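Local coordinates for flagellar brake protein YcgR (Escherichia coli K-12, PDB 5Y6H) that acts as a flagellar brake that slows the motor when bound to cyclic di-GMP, here represented by the N-terminal domain involved in FliG binding, at residues Arg21-Ala26 / Ser41-Ile46; Leu32-Gly37 / Ile63-Ala68; Leu51-Gly56 / Phe100-Pro105; Ile71-Glu76 / Phe84-Leu89. One frame throughout, in Å; residues are numbered along the deposited sequence.

Interaction 1: Arg21-Ala26 / Ser41-Ile46; sequences RDLHKA and SKLLAI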
loop_
_atom_site.group_PDB
_atom_site.type_symbol
_atom_site.label_atom_id
_atom_site.label_comp_id
_atom_site.label_asym_id
_atom_site.label_seq_id
_atom_site.Cartn_x
_atom_site.Cartn_y
_atom_site.Cartn_z
ATOM N N ARG A 21 -10.285 1.278 3.004
ATOM C CA ARG A 21 -11.072 0.553 3.998
ATOM C C ARG A 21 -11.507 -0.806 3.463
ATOM O O ARG A 21 -11.447 -1.811 4.182
ATOM C CB ARG A 21 -12.295 1.373 4.418
ATOM C CG ARG A 21 -11.978 2.728 5.032
ATOM C CD ARG A 21 -12.108 2.709 6.539
ATOM N NE ARG A 21 -12.122 4.055 7.102
ATOM C CZ ARG A 21 -11.672 4.351 8.316
ATOM N NH1 ARG A 21 -11.175 3.391 9.084
ATOM N NH2 ARG A 21 -11.719 5.600 8.762
ATOM N N ASP A 22 -11.953 -0.854 2.204
ATOM C CA ASP A 22 -12.336 -2.127 1.597
ATOM C C ASP A 22 -11.132 -3.051 1.454
ATOM O O ASP A 22 -11.247 -4.268 1.655
ATOM C CB ASP A 22 -12.977 -1.890 0.228
ATOM C CG ASP A 22 -14.441 -1.495 0.318
ATOM O OD1 ASP A 22 -15.019 -1.541 1.424
ATOM O OD2 ASP A 22 -15.018 -1.139 -0.730
ATOM N N LEU A 23 -9.975 -2.489 1.098
ATOM C CA LEU A 23 -8.755 -3.279 0.952
ATOM C C LEU A 23 -8.334 -3.901 2.277
ATOM O O LEU A 23 -7.947 -5.075 2.334
ATOM C CB LEU A 23 -7.639 -2.397 0.395
ATOM C CG LEU A 23 -6.319 -3.070 0.016
ATOM C CD1 LEU A 23 -6.540 -4.197 -0.989
ATOM C CD2 LEU A 23 -5.343 -2.035 -0.531
ATOM N N HIS A 24 -8.380 -3.117 3.355
ATOM C CA HIS A 24 -8.060 -3.642 4.679
ATOM C C HIS A 24 -8.974 -4.806 5.054
ATOM O O HIS A 24 -8.512 -5.829 5.571
ATOM C CB HIS A 24 -8.161 -2.522 5.714
ATOM C CG HIS A 24 -8.060 -2.999 7.125
ATOM N ND1 HIS A 24 -9.127 -2.980 7.997
ATOM C CD2 HIS A 24 -7.015 -3.508 7.819
ATOM C CE1 HIS A 24 -8.743 -3.457 9.168
ATOM N NE2 HIS A 24 -7.466 -3.784 9.087
ATOM N N LYS A 25 -10.281 -4.667 4.804
ATOM C CA LYS A 25 -11.220 -5.721 5.181
ATOM C C LYS A 25 -11.057 -6.961 4.309
ATOM O O LYS A 25 -11.179 -8.092 4.800
ATOM C CB LYS A 25 -12.654 -5.200 5.101
ATOM C CG LYS A 25 -13.658 -6.056 5.846
ATOM C CD LYS A 25 -15.024 -5.399 5.868
ATOM C CE LYS A 25 -15.911 -6.010 6.934
ATOM N NZ LYS A 25 -15.375 -5.775 8.305
ATOM N N ALA A 26 -10.798 -6.774 3.013
ATOM C CA ALA A 26 -10.599 -7.911 2.117
ATOM C C ALA A 26 -9.364 -8.719 2.496
ATOM O O ALA A 26 -9.334 -9.938 2.289
ATOM C CB ALA A 26 -10.491 -7.425 0.672
ATOM N N SER A 41 3.312 -7.940 0.879
ATOM C CA SER A 41 2.940 -7.366 2.170
ATOM C C SER A 41 1.434 -7.540 2.354
ATOM O O SER A 41 0.801 -8.396 1.725
ATOM C CB SER A 41 3.403 -5.899 2.244
ATOM O OG SER A 41 2.967 -5.247 3.428
ATOM N N LYS A 42 0.868 -6.732 3.229
ATOM C CA LYS A 42 -0.547 -6.749 3.538
ATOM C C LYS A 42 -0.929 -5.490 4.340
ATOM O O LYS A 42 -0.147 -5.010 5.104
ATOM C CB LYS A 42 -0.894 -8.002 4.325
ATOM C CG LYS A 42 -2.368 -8.291 4.393
ATOM C CD LYS A 42 -2.665 -9.445 5.318
ATOM C CE LYS A 42 -2.161 -10.768 4.754
ATOM N NZ LYS A 42 -2.574 -11.175 3.370
ATOM N N LEU A 43 -2.130 -4.972 4.121
ATOM C CA LEU A 43 -2.584 -3.787 4.847
ATOM C C LEU A 43 -3.110 -4.232 6.208
ATOM O O LEU A 43 -4.230 -4.738 6.325
ATOM C CB LEU A 43 -3.640 -3.031 4.047
ATOM C CG LEU A 43 -4.195 -1.737 4.651
ATOM C CD1 LEU A 43 -3.090 -0.713 4.884
ATOM C CD2 LEU A 43 -5.294 -1.160 3.755
ATOM N N LEU A 44 -2.291 -4.031 7.244
ATOM C CA LEU A 44 -2.608 -4.525 8.581
ATOM C C LEU A 44 -3.608 -3.630 9.300
ATOM O O LEU A 44 -4.461 -4.121 10.048
ATOM C CB LEU A 44 -1.329 -4.636 9.412
ATOM C CG LEU A 44 -0.329 -5.704 8.966
ATOM C CD1 LEU A 44 0.920 -5.661 9.829
ATOM C CD2 LEU A 44 -0.961 -7.084 9.007
ATOM N N ALA A 45 -3.508 -2.319 9.100
ATOM C CA ALA A 45 -4.345 -1.379 9.825
ATOM C C ALA A 45 -4.521 -0.120 8.992
ATOM O O ALA A 45 -3.664 0.224 8.171
ATOM C CB ALA A 45 -3.738 -1.040 11.191
ATOM N N ILE A 46 -5.640 0.567 9.216
ATOM C CA ILE A 46 -5.990 1.755 8.448
ATOM C C ILE A 46 -6.695 2.753 9.361
ATOM O O ILE A 46 -7.563 2.377 10.158
ATOM C CB ILE A 46 -6.862 1.403 7.222
ATOM C CG1 ILE A 46 -7.188 2.656 6.405
ATOM C CG2 ILE A 46 -8.132 0.654 7.638
ATOM C CD1 ILE A 46 -5.973 3.273 5.729
HETATM O O HOH W 1 -5.967 -6.648 5.988
#
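A water molecule bridges H24 and L43, donating a hydrogen bond to each of their carbonyls: 2.6 Å to L43 O and 2.7 Å to H24 O. The imidazole of H24 adds a second link, with NE2 giving a weak, bent hydrogen bond to L44 O at 3.2 Å and an N-H...O angle of only 127°. L43 O and L44 O both lie at the edge of the imidazole, near its plane, and H24 CD2 comes within 3.4 Å of L43 O. L44 and A45 form a classic beta bulge opposite V52, consistent with two successive carbonyls meeting one ring. With CG anti to the backbone N (chi1 171°), the base of the H24 ring is set against I46, whose CG2 lies 3.7 Å from H24 CG. On the buried side, L43 CD2 packs 3.7 Å from H24 CB and more loosely against L23 CB. R21 NH1 ends 3.9 Å from I46 O, a proximity and not a bond. An alanine in place of H24 would probably leave L44 O without this weak donor and open a gap beside I46 CG2. L23 and L43 continue the apolar layer onto L30 of the adjacent strand. The end of helix 13-26 thus rests on strand 37-47 mainly through H24, packed on L43 and I46, with L23 behind it; lacking strong direct polar bonds, the contact probably depends more on this packing.

Interaction 2: Leu32-Gly37 / Ile63-Ala68; sequences LSWNGG and IAVLKA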
loop_
_atom_site.group_PDB
_atom_site.type_symbol
_atom_site.label_atom_id
_atom_site.label_comp_id
_atom_site.label_asym_id
_atom_site.label_seq_id
_atom_site.Cartn_x
_atom_site.Cartn_y
_atom_site.Cartn_z
ATOM N N LEU A 32 4.603 -4.428 -2.812
ATOM C CA LEU A 32 5.351 -3.180 -2.712
ATOM C C LEU A 32 6.494 -3.245 -3.713
ATOM O O LEU A 32 7.317 -4.164 -3.656
ATOM C CB LEU A 32 5.900 -2.964 -1.300
ATOM C CG LEU A 32 5.049 -2.293 -0.216
ATOM C CD1 LEU A 32 3.610 -2.800 -0.209
ATOM C CD2 LEU A 32 5.694 -2.495 1.153
ATOM N N SER A 33 6.545 -2.281 -4.626
ATOM C CA SER A 33 7.584 -2.237 -5.643
ATOM C C SER A 33 8.346 -0.921 -5.562
ATOM O O SER A 33 7.752 0.142 -5.354
ATOM C CB SER A 33 6.994 -2.415 -7.045
ATOM O OG SER A 33 6.303 -3.650 -7.165
ATOM N N TRP A 34 9.666 -0.997 -5.726
ATOM C CA TRP A 34 10.519 0.182 -5.734
ATOM C C TRP A 34 11.597 0.005 -6.793
ATOM O O TRP A 34 11.737 -1.060 -7.397
ATOM C CB TRP A 34 11.151 0.430 -4.358
ATOM C CG TRP A 34 12.089 -0.659 -3.923
ATOM C CD1 TRP A 34 13.454 -0.645 -3.986
ATOM C CD2 TRP A 34 11.727 -1.923 -3.358
ATOM N NE1 TRP A 34 13.962 -1.824 -3.494
ATOM C CE2 TRP A 34 12.921 -2.625 -3.103
ATOM C CE3 TRP A 34 10.507 -2.530 -3.047
ATOM C CZ2 TRP A 34 12.930 -3.902 -2.547
ATOM C CZ3 TRP A 34 10.520 -3.796 -2.492
ATOM C CH2 TRP A 34 11.721 -4.469 -2.250
ATOM N N ASN A 35 12.362 1.072 -7.019
ATOM C CA ASN A 35 13.483 1.004 -7.946
ATOM C C ASN A 35 14.548 0.067 -7.389
ATOM O O ASN A 35 15.415 0.494 -6.620
ATOM C CB ASN A 35 14.058 2.399 -8.202
ATOM C CG ASN A 35 15.020 2.423 -9.368
ATOM O OD1 ASN A 35 14.959 1.565 -10.246
ATOM N ND2 ASN A 35 15.914 3.405 -9.384
ATOM N N GLY A 36 14.473 -1.216 -7.739
ATOM C CA GLY A 36 15.429 -2.175 -7.221
ATOM C C GLY A 36 14.859 -3.505 -6.761
ATOM O O GLY A 36 15.615 -4.469 -6.612
ATOM N N GLY A 37 13.555 -3.590 -6.524
ATOM C CA GLY A 37 12.993 -4.858 -6.092
ATOM C C GLY A 37 11.512 -4.757 -5.797
ATOM O O GLY A 37 10.860 -3.757 -6.107
ATOM N N ILE A 63 14.857 -3.386 4.325
ATOM C CA ILE A 63 15.832 -2.298 4.394
ATOM C C ILE A 63 15.833 -1.490 3.102
ATOM O O ILE A 63 15.913 -0.254 3.126
ATOM C CB ILE A 63 17.232 -2.858 4.710
ATOM C CG1 ILE A 63 17.227 -3.536 6.082
ATOM C CG2 ILE A 63 18.271 -1.753 4.664
ATOM C CD1 ILE A 63 18.462 -4.357 6.360
ATOM N N ALA A 64 15.754 -2.171 1.954
ATOM C CA ALA A 64 15.712 -1.465 0.676
ATOM C C ALA A 64 14.486 -0.568 0.583
ATOM O O ALA A 64 14.580 0.581 0.133
ATOM C CB ALA A 64 15.731 -2.466 -0.480
ATOM N N VAL A 65 13.342 -1.086 1.019
ATOM C CA VAL A 65 12.090 -0.335 0.979
ATOM C C VAL A 65 12.053 0.864 1.928
ATOM O O VAL A 65 11.302 1.812 1.700
ATOM C CB VAL A 65 10.883 -1.245 1.281
ATOM C CG1 VAL A 65 9.589 -0.451 1.201
ATOM C CG2 VAL A 65 10.854 -2.424 0.320
ATOM N N LEU A 66 12.854 0.824 2.989
ATOM C CA LEU A 66 12.876 1.917 3.951
ATOM C C LEU A 66 13.703 3.107 3.475
ATOM O O LEU A 66 13.539 4.209 4.010
ATOM C CB LEU A 66 13.400 1.409 5.294
ATOM C CG LEU A 66 12.410 0.533 6.065
ATOM C CD1 LEU A 66 13.126 -0.321 7.102
ATOM C CD2 LEU A 66 11.332 1.389 6.719
ATOM N N LYS A 67 14.585 2.913 2.495
ATOM C CA LYS A 67 15.372 4.002 1.935
ATOM C C LYS A 67 14.913 4.403 0.544
ATOM O O LYS A 67 15.466 5.347 -0.028
ATOM C CB LYS A 67 16.860 3.629 1.899
ATOM C CG LYS A 67 17.231 2.672 0.776
ATOM C CD LYS A 67 18.741 2.527 0.646
ATOM C CE LYS A 67 19.111 1.751 -0.611
ATOM N NZ LYS A 67 20.535 1.959 -1.001
ATOM N N ALA A 68 13.923 3.714 -0.015
ATOM C CA ALA A 68 13.394 4.091 -1.317
ATOM C C ALA A 68 12.634 5.410 -1.221
ATOM O O ALA A 68 12.051 5.750 -0.187
ATOM C CB ALA A 68 12.484 2.993 -1.863
#
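The indole of W34 lies between V65 and G37 O: a methyl of V65, CG2, covers one face of the six-membered ring, and the carbonyl oxygen stands 3.3 Å above the opposite face, toward its rim. This is where the tight hairpin joining strands 30-34 and 37-47 meets helix 59-67 in the PilZN domain. The V65 methyl makes a CH-pi contact, 20° off the ring normal, though it is too close in the model for its exact distance to be trusted. A64 CB approaches obliquely along the NE1-CE2-CZ2 side of the indole, 3.6 Å from NE1. A chi1 of 64° sets W34 CG on the side of the helix, between the backbone N and the carbonyl carbon. An alanine in place of W34 would probably leave V65 CG2 and A64 CB without their aromatic neighbour and open a gap between hairpin and helix.

The turn itself is compact: W34 N bonds to G37 O at 3.0 Å and G37 N returns to W34 O at 3.2 Å, around N35 and G36. Both glycines suit their places, since the backbone angles of G36 would jam a CB against the preceding carbonyl and a CB on G37 would run into W34 CZ2. Deeper in, V65 reaches L39 and L89, and its CG1 lies 4.4 Å from L32 CD2. A68 CB meets W34 CB at 3.8 Å.

Interaction 3: Leu51-Gly56 / Phe100-Pro105; sequences LVLDFG and FITVPP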
loop_
_atom_site.group_PDB
_atom_site.type_symbol
_atom_site.label_atom_id
_atom_site.label_comp_id
_atom_site.label_asym_id
_atom_site.label_seq_id
_atom_site.Cartn_x
_atom_site.Cartn_y
_atom_site.Cartn_z
ATOM N N LEU A 51 -1.469 4.309 7.254
ATOM C CA LEU A 51 -1.520 2.922 6.811
ATOM C C LEU A 51 -0.401 2.157 7.500
ATOM O O LEU A 51 0.737 2.631 7.555
ATOM C CB LEU A 51 -1.329 2.793 5.291
ATOM C CG LEU A 51 -2.392 3.200 4.273
ATOM C CD1 LEU A 51 -2.660 4.689 4.320
ATOM C CD2 LEU A 51 -1.946 2.780 2.871
ATOM N N VAL A 52 -0.713 0.967 8.007
ATOM C CA VAL A 52 0.284 0.074 8.591
ATOM C C VAL A 52 0.415 -1.133 7.675
ATOM O O VAL A 52 -0.578 -1.819 7.406
ATOM C CB VAL A 52 -0.094 -0.352 10.017
ATOM C CG1 VAL A 52 1.024 -1.173 10.637
ATOM C CG2 VAL A 52 -0.400 0.866 10.873
ATOM N N LEU A 53 1.634 -1.398 7.200
ATOM C CA LEU A 53 1.897 -2.448 6.224
ATOM C C LEU A 53 2.846 -3.491 6.803
ATOM O O LEU A 53 3.802 -3.151 7.505
ATOM C CB LEU A 53 2.500 -1.865 4.937
ATOM C CG LEU A 53 1.743 -0.697 4.297
ATOM C CD1 LEU A 53 2.583 -0.024 3.221
ATOM C CD2 LEU A 53 0.413 -1.168 3.716
ATOM N N ASP A 54 2.590 -4.759 6.487
ATOM C CA ASP A 54 3.434 -5.845 6.973
ATOM C C ASP A 54 4.821 -5.798 6.336
ATOM O O ASP A 54 4.985 -5.422 5.170
ATOM C CB ASP A 54 2.776 -7.198 6.680
ATOM C CG ASP A 54 3.297 -8.316 7.569
ATOM O OD1 ASP A 54 3.987 -8.024 8.569
ATOM O OD2 ASP A 54 3.017 -9.497 7.266
ATOM N N PHE A 55 5.828 -6.185 7.118
ATOM C CA PHE A 55 7.159 -6.416 6.571
ATOM C C PHE A 55 7.132 -7.593 5.603
ATOM O O PHE A 55 6.293 -8.492 5.706
ATOM C CB PHE A 55 8.161 -6.713 7.693
ATOM C CG PHE A 55 8.969 -5.521 8.143
ATOM C CD1 PHE A 55 10.220 -5.705 8.716
ATOM C CD2 PHE A 55 8.477 -4.230 8.014
ATOM C CE1 PHE A 55 10.980 -4.626 9.142
ATOM C CE2 PHE A 55 9.230 -3.139 8.440
ATOM C CZ PHE A 55 10.482 -3.339 9.006
ATOM N N GLY A 56 8.069 -7.586 4.651
ATOM C CA GLY A 56 8.321 -8.768 3.857
ATOM C C GLY A 56 9.141 -9.787 4.628
ATOM O O GLY A 56 9.682 -9.515 5.699
ATOM N N PHE A 100 5.786 -1.423 8.373
ATOM C CA PHE A 100 5.918 -0.137 7.701
ATOM C C PHE A 100 4.739 0.753 8.070
ATOM O O PHE A 100 3.603 0.282 8.192
ATOM C CB PHE A 100 5.959 -0.284 6.176
ATOM C CG PHE A 100 7.013 -1.230 5.662
ATOM C CD1 PHE A 100 8.362 -0.904 5.732
ATOM C CD2 PHE A 100 6.647 -2.424 5.057
ATOM C CE1 PHE A 100 9.332 -1.774 5.240
ATOM C CE2 PHE A 100 7.605 -3.296 4.560
ATOM C CZ PHE A 100 8.952 -2.969 4.648
ATOM N N ILE A 101 5.007 2.048 8.223
ATOM C CA ILE A 101 3.956 3.049 8.362
ATOM C C ILE A 101 4.105 4.062 7.236
ATOM O O ILE A 101 5.220 4.477 6.899
ATOM C CB ILE A 101 3.978 3.746 9.742
ATOM C CG1 ILE A 101 2.898 4.829 9.813
ATOM C CG2 ILE A 101 5.352 4.331 10.048
ATOM C CD1 ILE A 101 2.646 5.357 11.218
ATOM N N THR A 102 2.978 4.433 6.638
ATOM C CA THR A 102 2.931 5.515 5.666
ATOM C C THR A 102 1.577 6.202 5.811
ATOM O O THR A 102 0.825 5.929 6.752
ATOM C CB THR A 102 3.216 4.981 4.255
ATOM O OG1 THR A 102 3.455 6.076 3.360
ATOM C CG2 THR A 102 2.066 4.125 3.738
ATOM N N VAL A 103 1.269 7.117 4.900
ATOM C CA VAL A 103 0.042 7.907 4.992
ATOM C C VAL A 103 -0.733 7.720 3.696
ATOM O O VAL A 103 -0.164 7.306 2.670
ATOM C CB VAL A 103 0.340 9.396 5.283
ATOM C CG1 VAL A 103 1.141 9.528 6.575
ATOM C CG2 VAL A 103 1.068 10.037 4.122
ATOM N N PRO A 104 -2.038 7.989 3.708
ATOM C CA PRO A 104 -2.858 7.783 2.503
ATOM C C PRO A 104 -2.348 8.608 1.335
ATOM O O PRO A 104 -1.922 9.759 1.507
ATOM C CB PRO A 104 -4.256 8.243 2.944
ATOM C CG PRO A 104 -4.275 8.024 4.411
ATOM C CD PRO A 104 -2.871 8.307 4.885
ATOM N N PRO A 105 -2.375 8.042 0.124
ATOM C CA PRO A 105 -1.926 8.798 -1.038
ATOM C C PRO A 105 -2.957 9.839 -1.427
ATOM O O PRO A 105 -4.150 9.701 -1.112
ATOM C CB PRO A 105 -1.791 7.714 -2.124
ATOM C CG PRO A 105 -2.895 6.753 -1.764
ATOM C CD PRO A 105 -2.894 6.714 -0.245
#
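L51 to L53 and F100 to T102 run as a regular antiparallel beta ladder, in which L51-T102 and L53-F100 are hydrogen-bonded pairs and V52-I101 between them is a non-hydrogen-bonded one. The ladder joins neighbouring strands 50-54 and 97-102 of the domain's antiparallel sheet. Four backbone bonds hold it: L51 N to T102 O at 2.9 Å, T102 N to L51 O, L53 N to F100 O, and F100 N to L53 O. CA-H...O contacts fill the middle, from I101 CA to L51 O and from V52 CA to F100 O.

Beyond the ladder F55 packs over one face of F100. Its CD2 stands 3.5 Å above the centre of the F100 ring, and CE2 is also 3.5 Å from F100 CE1. The two planes meet at 36°, an oblique pairing with centroids 4.5 Å apart. D54 O meets the same F100 ring at its edge, 3.4 Å from CE2. F100 CG lies anti to its own carbonyl carbon (chi1 -54°), and the ring beyond it also touches N62 and L66, linking the sheet to helix 59-67.

L53 and T102 put their side chains on the same side of the sheet as F100, and L53 CB lies 4.0 Å from F100 CB. T102 OG1 turns out of the contact to hydrogen-bond Q88 O. Beyond T102, L51 CD1 rests on P104, 3.4 Å from its N and 3.7 Å from its CD.

Interaction 4: Ile71-Glu76 / Phe84-Leu89; sequences ITITAE and FTVEQL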
loop_
_atom_site.group_PDB
_atom_site.type_symbol
_atom_site.label_atom_id
_atom_site.label_comp_id
_atom_site.label_asym_id
_atom_site.label_seq_id
_atom_site.Cartn_x
_atom_site.Cartn_y
_atom_site.Cartn_z
ATOM N N ILE A 71 7.436 4.359 -3.616
ATOM C CA ILE A 71 7.027 2.967 -3.467
ATOM C C ILE A 71 5.644 2.821 -4.083
ATOM O O ILE A 71 4.707 3.520 -3.679
ATOM C CB ILE A 71 7.005 2.518 -1.993
ATOM C CG1 ILE A 71 8.382 2.687 -1.339
ATOM C CG2 ILE A 71 6.531 1.077 -1.881
ATOM C CD1 ILE A 71 8.533 3.972 -0.552
ATOM N N THR A 72 5.515 1.922 -5.055
ATOM C CA THR A 72 4.240 1.631 -5.699
ATOM C C THR A 72 3.601 0.418 -5.036
ATOM O O THR A 72 4.247 -0.624 -4.880
ATOM C CB THR A 72 4.426 1.377 -7.196
ATOM O OG1 THR A 72 4.914 2.569 -7.822
ATOM C CG2 THR A 72 3.106 0.977 -7.842
ATOM N N ILE A 73 2.338 0.555 -4.646
ATOM C CA ILE A 73 1.608 -0.495 -3.947
ATOM C C ILE A 73 0.498 -0.995 -4.861
ATOM O O ILE A 73 -0.301 -0.197 -5.369
ATOM C CB ILE A 73 1.055 0.018 -2.605
ATOM C CG1 ILE A 73 2.214 0.534 -1.740
ATOM C CG2 ILE A 73 0.280 -1.078 -1.900
ATOM C CD1 ILE A 73 1.804 1.138 -0.431
ATOM N N THR A 74 0.462 -2.315 -5.086
ATOM C CA THR A 74 -0.519 -2.948 -5.961
ATOM C C THR A 74 -1.220 -4.090 -5.237
ATOM O O THR A 74 -0.627 -4.772 -4.397
ATOM C CB THR A 74 0.135 -3.498 -7.244
ATOM O OG1 THR A 74 1.251 -4.327 -6.892
ATOM C CG2 THR A 74 0.623 -2.343 -8.121
ATOM N N ALA A 75 -2.484 -4.308 -5.591
ATOM C CA ALA A 75 -3.252 -5.421 -5.055
ATOM C C ALA A 75 -4.384 -5.717 -6.026
ATOM O O ALA A 75 -4.998 -4.792 -6.564
ATOM C CB ALA A 75 -3.816 -5.117 -3.661
ATOM N N GLU A 76 -4.652 -6.998 -6.263
ATOM C CA GLU A 76 -5.700 -7.333 -7.214
ATOM C C GLU A 76 -6.387 -8.635 -6.833
ATOM O O GLU A 76 -5.762 -9.562 -6.313
ATOM C CB GLU A 76 -5.161 -7.434 -8.647
ATOM C CG GLU A 76 -3.979 -8.367 -8.824
ATOM C CD GLU A 76 -3.225 -8.093 -10.113
ATOM O OE1 GLU A 76 -3.867 -8.100 -11.183
ATOM O OE2 GLU A 76 -1.998 -7.863 -10.056
ATOM N N PHE A 84 -1.449 2.529 -6.066
ATOM C CA PHE A 84 -1.132 3.880 -5.624
ATOM C C PHE A 84 0.344 3.930 -5.256
ATOM O O PHE A 84 1.006 2.899 -5.117
ATOM C CB PHE A 84 -2.027 4.329 -4.460
ATOM C CG PHE A 84 -1.941 3.456 -3.231
ATOM C CD1 PHE A 84 -1.132 3.818 -2.165
ATOM C CD2 PHE A 84 -2.698 2.298 -3.129
ATOM C CE1 PHE A 84 -1.068 3.036 -1.025
ATOM C CE2 PHE A 84 -2.631 1.506 -1.991
ATOM C CZ PHE A 84 -1.815 1.876 -0.941
ATOM N N THR A 85 0.858 5.150 -5.123
ATOM C CA THR A 85 2.265 5.374 -4.824
ATOM C C THR A 85 2.383 6.258 -3.593
ATOM O O THR A 85 1.643 7.235 -3.446
ATOM C CB THR A 85 2.990 6.027 -6.015
ATOM O OG1 THR A 85 2.892 5.170 -7.158
ATOM C CG2 THR A 85 4.459 6.265 -5.697
ATOM N N VAL A 86 3.307 5.899 -2.702
ATOM C CA VAL A 86 3.631 6.711 -1.538
ATOM C C VAL A 86 5.090 7.138 -1.641
ATOM O O VAL A 86 5.905 6.512 -2.325
ATOM C CB VAL A 86 3.368 5.967 -0.214
ATOM C CG1 VAL A 86 1.890 5.619 -0.083
ATOM C CG2 VAL A 86 4.222 4.717 -0.143
ATOM N N GLU A 87 5.417 8.227 -0.950
ATOM C CA GLU A 87 6.743 8.816 -1.077
ATOM C C GLU A 87 7.736 8.297 -0.050
ATOM O O GLU A 87 8.947 8.419 -0.265
ATOM C CB GLU A 87 6.656 10.342 -0.966
ATOM C CG GLU A 87 5.809 10.989 -2.050
ATOM C CD GLU A 87 5.937 12.498 -2.061
ATOM O OE1 GLU A 87 6.881 13.018 -1.429
ATOM O OE2 GLU A 87 5.097 13.163 -2.704
ATOM N N GLN A 88 7.260 7.718 1.050
ATOM C CA GLN A 88 8.142 7.335 2.140
ATOM C C GLN A 88 7.443 6.309 3.021
ATOM O O GLN A 88 6.239 6.415 3.272
ATOM C CB GLN A 88 8.551 8.563 2.964
ATOM C CG GLN A 88 9.141 8.261 4.331
ATOM C CD GLN A 88 10.034 9.379 4.834
ATOM O OE1 GLN A 88 10.158 10.426 4.194
ATOM N NE2 GLN A 88 10.661 9.164 5.984
ATOM N N LEU A 89 8.204 5.313 3.467
ATOM C CA LEU A 89 7.793 4.431 4.546
ATOM C C LEU A 89 8.784 4.553 5.691
ATOM O O LEU A 89 9.988 4.715 5.467
ATOM C CB LEU A 89 7.707 2.965 4.115
ATOM C CG LEU A 89 7.065 2.580 2.783
ATOM C CD1 LEU A 89 6.863 1.077 2.711
ATOM C CD2 LEU A 89 5.751 3.287 2.622
#
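I73 lies over one face of the F84 ring, the two side chains approaching at a slant. CB of I73 makes a CH-pi contact with the ring, 4.0 Å from the centroid and 18° off the normal. From there I73 forks around the far end of the ring: CD1 reaches CE1 at 3.5 Å, and CG2 comes to CZ at 3.7 Å. A chi1 of 59° puts F84 CG on the I73 side of its strand, and the ring beyond it offers a face to that isoleucine. P105 and L51 also touch the phenyl ring.

One pair along, I71 CB packs on V86 CG2 at 4.0 Å, while CD1 of I71 continues past the strand end to L89 CG at 3.9 Å.

Across the other face of the hairpin T72 and T85 set their hydroxyls against each other, OG1 to OG1 at 3.4 Å, a weak hydrogen bond with either as donor. The backbone beneath is an antiparallel ladder of strands 71-77 and 80-86, with I71-V86 and I73-F84 hydrogen-bonded; I73 N to F84 O, at 2.7 Å, is almost straight at 177°.

The chemistry divides by face: isoleucine, valine and phenylalanine turn to the buried interior, and the threonine pair lies on the more exposed side, so the weak hydroxyl bond is likely to add little to the four backbone bonds between 71-73 and 84-86 and the apolar packing.

Overall arrangement
All four contacts belong to one antiparallel sheet and its two helices. Interactions 1 and 2 seat one helix each, on opposite sides of the chain's centre and with their own centres about 20 Å apart. Interactions 3 and 4, whose centres are about 9 Å apart, lie between them and meet directly: P105 CG is 3.4 Å from F84 CD1. F100 ties interaction 3 to interaction 2, its CE2 lying 4.0 Å from L32 CD2. Backbone bonds carry the sheet onward, L44 N to V52 O between interactions 1 and 3, and S33 N to T72 O between interactions 2 and 4. Cyclic di-GMP binding is known for the separate PilZ domain, absent from this piece.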